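Local atomic coordinates of oligogalacturonate lyase (Yersinia enterocolitica subsp. enterocolitica, PDB entry 3PE7), a protein that cleaves short pectin-derived oligogalacturonates by beta-elimination in the cytoplasm, probably with the help of a manganese ion held in its seven-bladed beta-propeller. Residues Glu317-Phe325 with His333-Ser341; Phe358-Phe367 with Ala376-Glu384. All coordinates share one frame; numbering follows the deposited sequence.

Interaction 1 (Glu317-Phe325 with His333-Ser341); sequences ENDPFLYVF and HRVARHDTS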
ATOM      1  N   GLU A 317      -2.821   8.879  19.797  1.00 28.34           N
ATOM      2  CA  GLU A 317      -2.859   7.807  20.787  1.00 27.59           C
ATOM      3  C   GLU A 317      -4.237   7.141  20.887  1.00 26.11           C
ATOM      4  O   GLU A 317      -4.421   6.230  21.693  1.00 26.60           O
ATOM      5  CB  GLU A 317      -2.414   8.336  22.174  1.00 28.15           C
ATOM      6  CG  GLU A 317      -3.204   9.552  22.712  1.00 30.51           C
ATOM      7  CD  GLU A 317      -3.535   9.464  24.212  1.00 34.19           C
ATOM      8  OE1 GLU A 317      -3.990  10.485  24.780  1.00 36.96           O
ATOM      9  OE2 GLU A 317      -3.362   8.381  24.827  1.00 35.44           O
ATOM     10  N   ASN A 318      -5.190   7.576  20.063  1.00 23.67           N
ATOM     11  CA  ASN A 318      -6.613   7.247  20.302  1.00 21.35           C
ATOM     12  C   ASN A 318      -6.905   5.740  20.316  1.00 19.89           C
ATOM     13  O   ASN A 318      -7.576   5.223  21.232  1.00 19.92           O
ATOM     14  CB  ASN A 318      -7.524   7.951  19.282  1.00 21.41           C
ATOM     15  CG  ASN A 318      -9.017   7.800  19.609  1.00 21.30           C
ATOM     16  OD1 ASN A 318      -9.851   7.671  18.701  1.00 24.36           O
ATOM     17  ND2 ASN A 318      -9.359   7.842  20.896  1.00 17.18           N
ATOM     18  N   ASP A 319      -6.429   5.052  19.282  1.00 16.44           N
ATOM     19  CA  ASP A 319      -6.734   3.644  19.124  1.00 13.91           C
ATOM     20  C   ASP A 319      -5.473   2.910  18.693  1.00 12.35           C
ATOM     21  O   ASP A 319      -5.109   2.963  17.522  1.00 12.16           O
ATOM     22  CB  ASP A 319      -7.842   3.451  18.075  1.00 13.01           C
ATOM     23  CG  ASP A 319      -8.411   2.033  18.077  1.00 12.92           C
ATOM     24  OD1 ASP A 319      -9.543   1.830  17.591  1.00 12.58           O
ATOM     25  OD2 ASP A 319      -7.755   1.118  18.593  1.00 13.00           O
ATOM     26  N   PRO A 320      -4.800   2.214  19.637  1.00 11.19           N
ATOM     27  CA  PRO A 320      -3.522   1.558  19.345  1.00 11.24           C
ATOM     28  C   PRO A 320      -3.683   0.131  18.738  1.00 11.80           C
ATOM     29  O   PRO A 320      -2.682  -0.584  18.546  1.00 11.55           O
ATOM     30  CB  PRO A 320      -2.874   1.462  20.739  1.00 11.47           C
ATOM     31  CG  PRO A 320      -4.047   1.215  21.654  1.00 11.64           C
ATOM     32  CD  PRO A 320      -5.171   2.101  21.067  1.00 12.09           C
ATOM     33  N   PHE A 321      -4.926  -0.277  18.490  1.00 10.53           N
ATOM     34  CA  PHE A 321      -5.206  -1.672  18.155  1.00 10.24           C
ATOM     35  C   PHE A 321      -5.254  -1.978  16.667  1.00  9.79           C
ATOM     36  O   PHE A 321      -5.575  -1.104  15.851  1.00 10.27           O
ATOM     37  CB  PHE A 321      -6.520  -2.130  18.809  1.00 10.94           C
ATOM     38  CG  PHE A 321      -6.451  -2.134  20.302  1.00 12.38           C
ATOM     39  CD1 PHE A 321      -7.037  -1.106  21.032  1.00 12.64           C
ATOM     40  CD2 PHE A 321      -5.759  -3.149  20.980  1.00 12.70           C
ATOM     41  CE1 PHE A 321      -6.957  -1.084  22.442  1.00 14.68           C
ATOM     42  CE2 PHE A 321      -5.662  -3.132  22.393  1.00 14.43           C
ATOM     43  CZ  PHE A 321      -6.273  -2.099  23.116  1.00 14.81           C
ATOM     44  N   LEU A 322      -4.912  -3.227  16.353  1.00  8.81           N
ATOM     45  CA  LEU A 322      -5.164  -3.835  15.043  1.00  8.78           C
ATOM     46  C   LEU A 322      -6.425  -4.684  15.137  1.00  9.30           C
ATOM     47  O   LEU A 322      -6.572  -5.472  16.081  1.00  9.70           O
ATOM     48  CB  LEU A 322      -3.978  -4.706  14.615  1.00  9.99           C
ATOM     49  CG  LEU A 322      -2.694  -3.905  14.342  1.00  8.68           C
ATOM     50  CD1 LEU A 322      -1.449  -4.726  14.608  1.00  8.76           C
ATOM     51  CD2 LEU A 322      -2.654  -3.331  12.920  1.00 10.02           C
ATOM     52  N   TYR A 323      -7.302  -4.552  14.136  1.00  8.47           N
ATOM     53  CA  TYR A 323      -8.569  -5.277  14.121  1.00  9.10           C
ATOM     54  C   TYR A 323      -8.631  -6.221  12.949  1.00  9.59           C
ATOM     55  O   TYR A 323      -8.213  -5.869  11.852  1.00  8.88           O
ATOM     56  CB  TYR A 323      -9.748  -4.310  13.997  1.00  9.04           C
ATOM     57  CG  TYR A 323      -9.848  -3.346  15.142  1.00  9.52           C
ATOM     58  CD1 TYR A 323     -10.470  -3.723  16.339  1.00 10.22           C
ATOM     59  CD2 TYR A 323      -9.297  -2.074  15.040  1.00 10.69           C
ATOM     60  CE1 TYR A 323     -10.550  -2.835  17.424  1.00 12.58           C
ATOM     61  CE2 TYR A 323      -9.388  -1.157  16.107  1.00 11.82           C
ATOM     62  CZ  TYR A 323     -10.008  -1.559  17.294  1.00 13.06           C
ATOM     63  OH  TYR A 323     -10.072  -0.672  18.341  1.00 14.94           O
ATOM     64  N   VAL A 324      -9.185  -7.417  13.175  1.00  9.48           N
ATOM     65  CA  VAL A 324      -9.432  -8.334  12.060  1.00 10.06           C
ATOM     66  C   VAL A 324     -10.929  -8.524  11.947  1.00 10.01           C
ATOM     67  O   VAL A 324     -11.622  -8.732  12.961  1.00 10.63           O
ATOM     68  CB  VAL A 324      -8.702  -9.698  12.208  1.00  9.35           C
ATOM     69  CG1 VAL A 324      -9.268 -10.743  11.222  1.00  9.63           C
ATOM     70  CG2 VAL A 324      -7.219  -9.522  11.986  1.00 11.13           C
ATOM     71  N   PHE A 325     -11.417  -8.439  10.715  1.00 11.10           N
ATOM     72  CA  PHE A 325     -12.842  -8.570  10.420  1.00 11.51           C
ATOM     73  C   PHE A 325     -13.059  -9.879   9.702  1.00 12.30           C
ATOM     74  O   PHE A 325     -12.488 -10.104   8.634  1.00 12.25           O
ATOM     75  CB  PHE A 325     -13.325  -7.393   9.559  1.00 11.46           C
ATOM     76  CG  PHE A 325     -12.970  -6.054  10.129  1.00 10.19           C
ATOM     77  CD1 PHE A 325     -13.803  -5.432  11.055  1.00 10.81           C
ATOM     78  CD2 PHE A 325     -11.784  -5.431   9.775  1.00  8.16           C
ATOM     79  CE1 PHE A 325     -13.461  -4.197  11.601  1.00 12.01           C
ATOM     80  CE2 PHE A 325     -11.429  -4.200  10.313  1.00  8.30           C
ATOM     81  CZ  PHE A 325     -12.258  -3.579  11.227  1.00 10.91           C
ATOM     82  N   HIS A 333     -12.505  -8.586  15.622  1.00 14.10           N
ATOM     83  CA  HIS A 333     -11.520  -9.132  16.561  1.00 14.24           C
ATOM     84  C   HIS A 333     -10.396  -8.152  16.810  1.00 13.63           C
ATOM     85  O   HIS A 333      -9.713  -7.729  15.881  1.00 13.77           O
ATOM     86  CB  HIS A 333     -10.962 -10.450  16.013  1.00 14.67           C
ATOM     87  CG  HIS A 333     -12.033 -11.443  15.704  1.00 14.52           C
ATOM     88  ND1 HIS A 333     -12.470 -12.372  16.625  1.00 15.75           N
ATOM     89  CD2 HIS A 333     -12.808 -11.600  14.607  1.00 14.13           C
ATOM     90  CE1 HIS A 333     -13.455 -13.076  16.095  1.00 15.14           C
ATOM     91  NE2 HIS A 333     -13.688 -12.620  14.876  1.00 14.81           N
ATOM     92  N   ARG A 334     -10.228  -7.770  18.072  1.00 14.34           N
ATOM     93  CA  ARG A 334      -9.120  -6.921  18.459  1.00 14.61           C
ATOM     94  C   ARG A 334      -7.935  -7.860  18.702  1.00 14.62           C
ATOM     95  O   ARG A 334      -7.860  -8.521  19.740  1.00 15.12           O
ATOM     96  CB  ARG A 334      -9.511  -6.131  19.704  1.00 16.18           C
ATOM     97  CG  ARG A 334      -8.551  -5.059  20.091  1.00 17.88           C
ATOM     98  CD  ARG A 334      -9.201  -4.132  21.097  1.00 21.62           C
ATOM     99  NE  ARG A 334      -9.187  -4.691  22.442  1.00 26.16           N
ATOM    100  CZ  ARG A 334      -9.650  -4.046  23.517  1.00 30.03           C
ATOM    101  NH1 ARG A 334     -10.170  -2.818  23.406  1.00 27.71           N
ATOM    102  NH2 ARG A 334      -9.592  -4.627  24.712  1.00 31.60           N
ATOM    103  N   VAL A 335      -7.018  -7.946  17.738  1.00 13.01           N
ATOM    104  CA  VAL A 335      -6.065  -9.051  17.740  1.00 13.02           C
ATOM    105  C   VAL A 335      -4.731  -8.749  18.430  1.00 12.29           C
ATOM    106  O   VAL A 335      -4.106  -9.633  19.034  1.00 10.95           O
ATOM    107  CB  VAL A 335      -5.867  -9.643  16.317  1.00 13.85           C
ATOM    108  CG1 VAL A 335      -7.193 -10.229  15.802  1.00 13.58           C
ATOM    109  CG2 VAL A 335      -5.348  -8.606  15.355  1.00 14.31           C
ATOM    110  N   ALA A 336      -4.316  -7.491  18.351  1.00 11.21           N
ATOM    111  CA  ALA A 336      -3.050  -7.054  18.947  1.00 11.02           C
ATOM    112  C   ALA A 336      -2.957  -5.541  18.887  1.00 10.46           C
ATOM    113  O   ALA A 336      -3.762  -4.890  18.236  1.00 11.43           O
ATOM    114  CB  ALA A 336      -1.871  -7.681  18.227  1.00 10.90           C
ATOM    115  N   ARG A 337      -1.974  -4.997  19.590  1.00 10.31           N
ATOM    116  CA  ARG A 337      -1.693  -3.572  19.553  1.00 10.02           C
ATOM    117  C   ARG A 337      -0.653  -3.305  18.481  1.00  9.98           C
ATOM    118  O   ARG A 337       0.354  -4.012  18.397  1.00 10.50           O
ATOM    119  CB  ARG A 337      -1.114  -3.121  20.900  1.00  9.95           C
ATOM    120  CG  ARG A 337      -2.007  -3.438  22.116  1.00 10.38           C
ATOM    121  CD  ARG A 337      -1.254  -3.138  23.438  1.00 11.58           C
ATOM    122  NE  ARG A 337      -1.048  -1.694  23.615  1.00 12.32           N
ATOM    123  CZ  ARG A 337      -1.922  -0.866  24.174  1.00 14.03           C
ATOM    124  NH1 ARG A 337      -3.070  -1.329  24.682  1.00 13.12           N
ATOM    125  NH2 ARG A 337      -1.649   0.425  24.236  1.00 15.10           N
ATOM    126  N   HIS A 338      -0.875  -2.277  17.663  1.00  9.67           N
ATOM    127  CA  HIS A 338       0.243  -1.748  16.871  1.00  9.12           C
ATOM    128  C   HIS A 338       1.078  -0.742  17.688  1.00  9.58           C
ATOM    129  O   HIS A 338       2.317  -0.704  17.564  1.00  9.02           O
ATOM    130  CB  HIS A 338      -0.231  -1.174  15.513  1.00  9.35           C
ATOM    131  CG  HIS A 338      -1.095   0.048  15.616  1.00  8.50           C
ATOM    132  ND1 HIS A 338      -2.424   0.058  15.259  1.00 10.80           N
ATOM    133  CD2 HIS A 338      -0.798   1.313  15.990  1.00  6.35           C
ATOM    134  CE1 HIS A 338      -2.923   1.269  15.451  1.00  6.86           C
ATOM    135  NE2 HIS A 338      -1.948   2.051  15.891  1.00 11.02           N
ATOM    136  N   ASP A 339       0.412   0.053  18.532  1.00  9.15           N
ATOM    137  CA  ASP A 339       1.103   1.056  19.384  1.00  8.99           C
ATOM    138  C   ASP A 339       2.001   2.048  18.627  1.00  9.24           C
ATOM    139  O   ASP A 339       2.973   2.574  19.197  1.00  9.85           O
ATOM    140  CB  ASP A 339       1.929   0.369  20.491  1.00  9.21           C
ATOM    141  CG  ASP A 339       1.134   0.095  21.747  1.00 10.25           C
ATOM    142  OD1 ASP A 339       0.263   0.926  22.114  1.00 11.64           O
ATOM    143  OD2 ASP A 339       1.402  -0.952  22.378  1.00 13.31           O
ATOM    144  N   THR A 340       1.699   2.321  17.363  1.00  9.35           N
ATOM    145  CA  THR A 340       2.500   3.315  16.637  1.00  8.67           C
ATOM    146  C   THR A 340       2.232   4.724  17.152  1.00  9.23           C
ATOM    147  O   THR A 340       1.134   5.012  17.638  1.00  9.08           O
ATOM    148  CB  THR A 340       2.347   3.222  15.096  1.00  9.73           C
ATOM    149  OG1 THR A 340       3.502   3.807  14.501  1.00  9.16           O
ATOM    150  CG2 THR A 340       1.114   3.960  14.593  1.00 10.03           C
ATOM    151  N   SER A 341       3.240   5.581  17.044  1.00  9.29           N
ATOM    152  CA  SER A 341       3.140   6.985  17.474  1.00 10.16           C
ATOM    153  C   SER A 341       2.571   7.871  16.376  1.00 10.12           C
ATOM    154  O   SER A 341       2.130   9.001  16.652  1.00 10.46           O
ATOM    155  CB  SER A 341       4.526   7.524  17.867  1.00 10.08           C
ATOM    156  OG  SER A 341       5.291   7.787  16.697  1.00 10.32           O
TER
HETATM  157  O   HOH W   1      -0.248   7.450  19.177  1.00 34.72           O
HETATM  158  O   HOH W   2      -3.111   4.979  17.311  1.00 13.51           O
HETATM  159  O   HOH W   3     -10.671  -1.250  21.157  1.00 29.92           O
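P320 and the turn H338-D339 meet through one carbonyl that serves two donors. P320 O takes H338 N at 2.6 Å, the amide coming almost head-on to the C=O but with a bent N-H (133°), and D339 N at 3.2 Å, nearly straight and on a lone pair. The same oxygen sits over the centre of the H338 ring, which a chi1 of 66° turns back over the P320 carbonyl. D339 in turn forms a side-on salt bridge with R337: NE reaches OD2 at 2.8 Å and NH2 reaches OD1, while R337 NH1 bonds to S18 OG. Next to this turn, the strands 321-325 and 333-337 form the outer hairpin of a propeller blade, and a beta bulge shifts their register between L322 and Y323. Amide bonds continue on both sides of it: L322 N to A336 O, V335 N to L322 O, and a reciprocal pair between V324 and H333. F321 lies between two groups, with P320 CG near the rim of one face and the R334 side chain over the other. R334 CD stands 3.5 Å from the F321 ring centroid, and its guanidinium continues flat along the ring, planes 15° apart, a cation-pi stack. Its NH1 donates to a water that also donates to Y323 OH. That hydroxyl gives its own proton to the syn lone pair of D319 OD1, 2.7 Å away, and D319 OD2 accepts F321 N in an Asx turn.

Interaction 2 (Phe358-Phe367 with Ala376-Glu384); sequences FTPDDKQILF and ALYLATLPE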
ATOM      1  N   PHE A 358      -2.017  -9.539   5.496  1.00  8.72           N
ATOM      2  CA  PHE A 358      -1.913 -10.912   5.949  1.00  8.95           C
ATOM      3  C   PHE A 358      -0.698 -11.608   5.341  1.00  8.79           C
ATOM      4  O   PHE A 358      -0.341 -11.337   4.197  1.00  8.71           O
ATOM      5  CB  PHE A 358      -3.200 -11.689   5.595  1.00  9.78           C
ATOM      6  CG  PHE A 358      -4.427 -11.208   6.325  1.00  9.20           C
ATOM      7  CD1 PHE A 358      -5.269 -10.263   5.753  1.00  9.23           C
ATOM      8  CD2 PHE A 358      -4.742 -11.700   7.592  1.00 11.45           C
ATOM      9  CE1 PHE A 358      -6.446  -9.811   6.417  1.00 10.10           C
ATOM     10  CE2 PHE A 358      -5.892 -11.250   8.274  1.00 10.40           C
ATOM     11  CZ  PHE A 358      -6.748 -10.300   7.680  1.00 10.71           C
ATOM     12  N   THR A 359      -0.056 -12.486   6.115  1.00  9.17           N
ATOM     13  CA  THR A 359       0.928 -13.402   5.567  1.00  9.04           C
ATOM     14  C   THR A 359       0.208 -14.319   4.557  1.00  9.59           C
ATOM     15  O   THR A 359      -1.011 -14.469   4.619  1.00  9.93           O
ATOM     16  CB  THR A 359       1.575 -14.262   6.658  1.00  8.20           C
ATOM     17  OG1 THR A 359       0.556 -14.838   7.488  1.00  8.09           O
ATOM     18  CG2 THR A 359       2.533 -13.414   7.522  1.00  8.91           C
ATOM     19  N   PRO A 360       0.961 -14.934   3.630  1.00 10.88           N
ATOM     20  CA  PRO A 360       0.300 -15.774   2.620  1.00 10.95           C
ATOM     21  C   PRO A 360      -0.573 -16.906   3.210  1.00 11.40           C
ATOM     22  O   PRO A 360      -1.545 -17.345   2.563  1.00 11.27           O
ATOM     23  CB  PRO A 360       1.492 -16.333   1.811  1.00 11.45           C
ATOM     24  CG  PRO A 360       2.510 -15.226   1.875  1.00 10.19           C
ATOM     25  CD  PRO A 360       2.381 -14.701   3.299  1.00 10.27           C
ATOM     26  N   ASP A 361      -0.243 -17.362   4.418  1.00 11.55           N
ATOM     27  CA  ASP A 361      -1.006 -18.446   5.074  1.00 12.14           C
ATOM     28  C   ASP A 361      -2.217 -17.981   5.890  1.00 13.24           C
ATOM     29  O   ASP A 361      -2.951 -18.803   6.443  1.00 12.95           O
ATOM     30  CB  ASP A 361      -0.077 -19.362   5.897  1.00 12.23           C
ATOM     31  CG  ASP A 361       0.537 -18.680   7.104  1.00 13.96           C
ATOM     32  OD1 ASP A 361       0.199 -17.518   7.389  1.00 13.32           O
ATOM     33  OD2 ASP A 361       1.375 -19.329   7.776  1.00 16.74           O
ATOM     34  N   ASP A 362      -2.413 -16.658   5.948  1.00 12.15           N
ATOM     35  CA  ASP A 362      -3.504 -16.008   6.688  1.00 12.19           C
ATOM     36  C   ASP A 362      -3.437 -16.220   8.208  1.00 11.88           C
ATOM     37  O   ASP A 362      -4.426 -15.983   8.905  1.00 12.69           O
ATOM     38  CB  ASP A 362      -4.889 -16.423   6.147  1.00 11.63           C
ATOM     39  CG  ASP A 362      -5.221 -15.740   4.834  1.00 13.30           C
ATOM     40  OD1 ASP A 362      -6.239 -16.107   4.215  1.00 13.82           O
ATOM     41  OD2 ASP A 362      -4.458 -14.825   4.440  1.00 14.63           O
ATOM     42  N   LYS A 363      -2.270 -16.617   8.720  1.00 11.95           N
ATOM     43  CA  LYS A 363      -2.148 -16.906  10.151  1.00 11.90           C
ATOM     44  C   LYS A 363      -1.611 -15.731  10.951  1.00 11.62           C
ATOM     45  O   LYS A 363      -1.746 -15.692  12.188  1.00 11.53           O
ATOM     46  CB  LYS A 363      -1.247 -18.123  10.379  1.00 12.61           C
ATOM     47  CG  LYS A 363      -1.729 -19.411   9.678  1.00 15.31           C
ATOM     48  CD  LYS A 363      -2.723 -20.192  10.492  1.00 20.79           C
ATOM     49  CE  LYS A 363      -3.255 -21.438   9.722  1.00 22.34           C
ATOM     50  NZ  LYS A 363      -2.131 -22.164   9.105  1.00 24.64           N
ATOM     51  N   GLN A 364      -1.006 -14.776  10.251  1.00 10.40           N
ATOM     52  CA  GLN A 364      -0.350 -13.649  10.905  1.00 10.31           C
ATOM     53  C   GLN A 364      -0.635 -12.351  10.175  1.00  9.74           C
ATOM     54  O   GLN A 364      -0.987 -12.358   9.008  1.00  9.85           O
ATOM     55  CB  GLN A 364       1.154 -13.852  10.933  1.00 10.67           C
ATOM     56  CG  GLN A 364       1.606 -15.005  11.785  1.00 13.42           C
ATOM     57  CD  GLN A 364       3.046 -15.296  11.551  1.00 14.67           C
ATOM     58  OE1 GLN A 364       3.447 -15.667  10.442  1.00 17.34           O
ATOM     59  NE2 GLN A 364       3.854 -15.110  12.578  1.00 15.92           N
ATOM     60  N   ILE A 365      -0.471 -11.238  10.871  1.00  8.83           N
ATOM     61  CA  ILE A 365      -0.459  -9.955  10.190  1.00  9.71           C
ATOM     62  C   ILE A 365       0.904  -9.270  10.319  1.00  8.50           C
ATOM     63  O   ILE A 365       1.562  -9.334  11.377  1.00  8.48           O
ATOM     64  CB  ILE A 365      -1.614  -9.033  10.656  1.00 10.55           C
ATOM     65  CG1 ILE A 365      -1.681  -8.957  12.176  1.00 11.97           C
ATOM     66  CG2 ILE A 365      -2.986  -9.532  10.075  1.00 11.90           C
ATOM     67  CD1 ILE A 365      -2.633  -7.859  12.681  1.00 15.20           C
ATOM     68  N   LEU A 366       1.325  -8.626   9.236  1.00  8.37           N
ATOM     69  CA  LEU A 366       2.597  -7.883   9.189  1.00  8.02           C
ATOM     70  C   LEU A 366       2.309  -6.402   9.286  1.00  8.03           C
ATOM     71  O   LEU A 366       1.436  -5.890   8.575  1.00  7.67           O
ATOM     72  CB  LEU A 366       3.336  -8.158   7.873  1.00  8.32           C
ATOM     73  CG  LEU A 366       4.620  -7.329   7.639  1.00  8.27           C
ATOM     74  CD1 LEU A 366       5.741  -7.831   8.528  1.00  9.61           C
ATOM     75  CD2 LEU A 366       5.052  -7.353   6.143  1.00  8.56           C
ATOM     76  N   PHE A 367       3.050  -5.702  10.136  1.00  6.83           N
ATOM     77  CA  PHE A 367       2.848  -4.251  10.271  1.00  7.01           C
ATOM     78  C   PHE A 367       4.112  -3.556  10.740  1.00  7.34           C
ATOM     79  O   PHE A 367       5.010  -4.199  11.292  1.00  7.08           O
ATOM     80  CB  PHE A 367       1.672  -3.941  11.227  1.00  7.41           C
ATOM     81  CG  PHE A 367       1.877  -4.413  12.640  1.00  7.65           C
ATOM     82  CD1 PHE A 367       2.293  -3.511  13.616  1.00  8.17           C
ATOM     83  CD2 PHE A 367       1.638  -5.748  13.008  1.00  8.69           C
ATOM     84  CE1 PHE A 367       2.473  -3.931  14.945  1.00  7.92           C
ATOM     85  CE2 PHE A 367       1.820  -6.175  14.338  1.00  7.96           C
ATOM     86  CZ  PHE A 367       2.230  -5.264  15.303  1.00  7.82           C
ATOM     87  N   ALA A 376       9.952  -0.401  13.144  1.00  7.61           N
ATOM     88  CA  ALA A 376      10.393  -1.793  13.033  1.00  7.63           C
ATOM     89  C   ALA A 376       9.245  -2.622  12.459  1.00  8.01           C
ATOM     90  O   ALA A 376       8.092  -2.170  12.430  1.00  7.92           O
ATOM     91  CB  ALA A 376      10.836  -2.346  14.433  1.00  8.76           C
ATOM     92  N   LEU A 377       9.567  -3.827  12.010  1.00  7.77           N
ATOM     93  CA  LEU A 377       8.578  -4.760  11.476  1.00  8.19           C
ATOM     94  C   LEU A 377       8.161  -5.784  12.528  1.00  7.70           C
ATOM     95  O   LEU A 377       8.985  -6.294  13.292  1.00  8.73           O
ATOM     96  CB  LEU A 377       9.123  -5.486  10.232  1.00  9.47           C
ATOM     97  CG  LEU A 377       9.042  -4.663   8.927  1.00 10.59           C
ATOM     98  CD1 LEU A 377      10.197  -3.673   8.840  1.00 13.37           C
ATOM     99  CD2 LEU A 377       9.004  -5.576   7.721  1.00 13.12           C
ATOM    100  N   TYR A 378       6.864  -6.075  12.547  1.00  8.36           N
ATOM    101  CA  TYR A 378       6.253  -7.017  13.499  1.00  7.47           C
ATOM    102  C   TYR A 378       5.317  -7.970  12.786  1.00  7.46           C
ATOM    103  O   TYR A 378       4.639  -7.595  11.816  1.00  6.98           O
ATOM    104  CB  TYR A 378       5.419  -6.270  14.553  1.00  7.61           C
ATOM    105  CG  TYR A 378       6.222  -5.297  15.353  1.00  7.06           C
ATOM    106  CD1 TYR A 378       6.529  -4.028  14.835  1.00  7.99           C
ATOM    107  CD2 TYR A 378       6.719  -5.646  16.613  1.00  8.77           C
ATOM    108  CE1 TYR A 378       7.308  -3.122  15.560  1.00  7.05           C
ATOM    109  CE2 TYR A 378       7.506  -4.744  17.351  1.00  8.62           C
ATOM    110  CZ  TYR A 378       7.778  -3.481  16.800  1.00  7.47           C
ATOM    111  OH  TYR A 378       8.536  -2.595  17.503  1.00  8.96           O
ATOM    112  N   LEU A 379       5.280  -9.202  13.284  1.00  8.12           N
ATOM    113  CA  LEU A 379       4.281 -10.199  12.895  1.00  8.75           C
ATOM    114  C   LEU A 379       3.445 -10.574  14.121  1.00  9.37           C
ATOM    115  O   LEU A 379       3.983 -11.077  15.112  1.00  9.94           O
ATOM    116  CB  LEU A 379       4.959 -11.449  12.310  1.00  9.13           C
ATOM    117  CG  LEU A 379       5.553 -11.326  10.905  1.00  9.18           C
ATOM    118  CD1 LEU A 379       6.471 -12.511  10.581  1.00 11.30           C
ATOM    119  CD2 LEU A 379       4.402 -11.202   9.874  1.00  9.44           C
ATOM    120  N   ALA A 380       2.136 -10.335  14.036  1.00  9.44           N
ATOM    121  CA  ALA A 380       1.205 -10.759  15.105  1.00  9.26           C
ATOM    122  C   ALA A 380       0.433 -12.007  14.683  1.00 10.18           C
ATOM    123  O   ALA A 380      -0.110 -12.054  13.586  1.00 10.40           O
ATOM    124  CB  ALA A 380       0.252  -9.621  15.452  1.00  9.11           C
ATOM    125  N   THR A 381       0.384 -13.012  15.565  1.00 10.38           N
ATOM    126  CA  THR A 381      -0.315 -14.270  15.284  1.00 11.42           C
ATOM    127  C   THR A 381      -1.778 -14.132  15.590  1.00 11.81           C
ATOM    128  O   THR A 381      -2.157 -13.699  16.681  1.00 13.11           O
ATOM    129  CB  THR A 381       0.305 -15.442  16.097  1.00 10.81           C
ATOM    130  OG1 THR A 381       1.671 -15.575  15.717  1.00 13.80           O
ATOM    131  CG2 THR A 381      -0.418 -16.771  15.766  1.00 12.90           C
ATOM    132  N   LEU A 382      -2.620 -14.453  14.609  1.00 12.38           N
ATOM    133  CA  LEU A 382      -4.050 -14.329  14.820  1.00 13.64           C
ATOM    134  C   LEU A 382      -4.524 -15.392  15.824  1.00 14.44           C
ATOM    135  O   LEU A 382      -4.139 -16.558  15.714  1.00 13.84           O
ATOM    136  CB  LEU A 382      -4.814 -14.469  13.501  1.00 13.81           C
ATOM    137  CG  LEU A 382      -4.544 -13.453  12.368  1.00 16.19           C
ATOM    138  CD1 LEU A 382      -5.606 -13.647  11.299  1.00 18.78           C
ATOM    139  CD2 LEU A 382      -4.523 -12.006  12.841  1.00 18.95           C
ATOM    140  N   PRO A 383      -5.340 -14.977  16.811  1.00 15.82           N
ATOM    141  CA  PRO A 383      -5.934 -15.917  17.775  1.00 17.12           C
ATOM    142  C   PRO A 383      -6.880 -16.910  17.108  1.00 18.09           C
ATOM    143  O   PRO A 383      -7.529 -16.578  16.116  1.00 17.26           O
ATOM    144  CB  PRO A 383      -6.745 -15.000  18.697  1.00 17.72           C
ATOM    145  CG  PRO A 383      -7.101 -13.843  17.875  1.00 17.80           C
ATOM    146  CD  PRO A 383      -5.863 -13.611  17.003  1.00 16.30           C
ATOM    147  N   GLU A 384      -6.972 -18.120  17.661  1.00 19.63           N
ATOM    148  CA  GLU A 384      -7.900 -19.133  17.157  1.00 21.10           C
ATOM    149  C   GLU A 384      -9.329 -18.595  17.087  1.00 21.07           C
ATOM    150  O   GLU A 384     -10.094 -18.963  16.201  1.00 21.49           O
ATOM    151  CB  GLU A 384      -7.848 -20.403  18.033  1.00 22.12           C
ATOM    152  CG  GLU A 384      -6.536 -21.220  17.922  1.00 25.54           C
ATOM    153  CD  GLU A 384      -6.557 -22.510  18.764  1.00 30.03           C
ATOM    154  OE1 GLU A 384      -7.613 -22.827  19.360  1.00 29.83           O
ATOM    155  OE2 GLU A 384      -5.517 -23.212  18.823  1.00 32.16           O
TER
HETATM  156  O   HOH W   4      -3.097 -17.799  13.437  1.00 14.39           O
HETATM  157  O   HOH W   5       3.675 -13.778  15.283  1.00 17.38           O
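At the apolar centre of this pairing, F367 lies against the CB of Y378. Y378 CB rests over one face of the F367 ring, 3.7 Å from its centroid in a CH-pi contact, while the two rings run nearly parallel (17°) but are slid so far apart that they barely overlap. The CG of F367 sits between its backbone N and carbonyl carbon (chi1 63°), which carries the ring back across the neighbouring strand, where A380 CB meets its edge. The two strands, 364-367 and 376-381, form an antiparallel beta hairpin in one blade of the seven-bladed propeller; strand 22-25, from the start of the chain, pairs with the far side of 376-381, so that N- and C-terminal strands close the ring of blades together. On the F367 face, I365 CG1 also touches A380 CB. Past the strand end, L382 CD2 meets I365 CG2, and its CD1 meets the edge of the F358 ring in the ring plane. L366 and L379 lie on the other face, where L379 CD2 touches both L366 CB and T359 CG2, 3.7 Å from the latter. Amide bonds tie the backbones in two reciprocal pairs, I365 with A380 and F367 with Y378, and a single bond from L382 N to K363 O extends the pairing beyond the last bridge. K363 O also accepts from a water that donates to L382 O. At the turn T359-D362, D361 OD1 is gripped from opposite faces of its carboxylate by T359 OG1 (2.7 Å) and by K363 N. Beside the strand, one water gathers the polar edge: it accepts from Q364 NE2 at 3.0 Å, donates to L379 O at 2.7 Å and lies 2.7 Å from T381 OG1.

How the interactions relate
Both interactions are antiparallel hairpins, and they belong to successive sheets of the propeller, in series along the chain. Interaction 2 is the more deeply buried, and its side-chain contacts are mostly apolar, with polar groups at its turn and edge. Interaction 1 is partly buried: its strands are held by the same kind of amide bonding, but charged groups and a cation-pi stack lie among its more exposed residues. The two meet face to face. L322 CD1 touches F367 CE2 at 3.6 Å, V324 CG2 touches L382 CD2, and H338 CA touches F367 CE1. The side chains of H338 and F367 each lie about 11 Å from the bound manganese, so neither is a ligand of it.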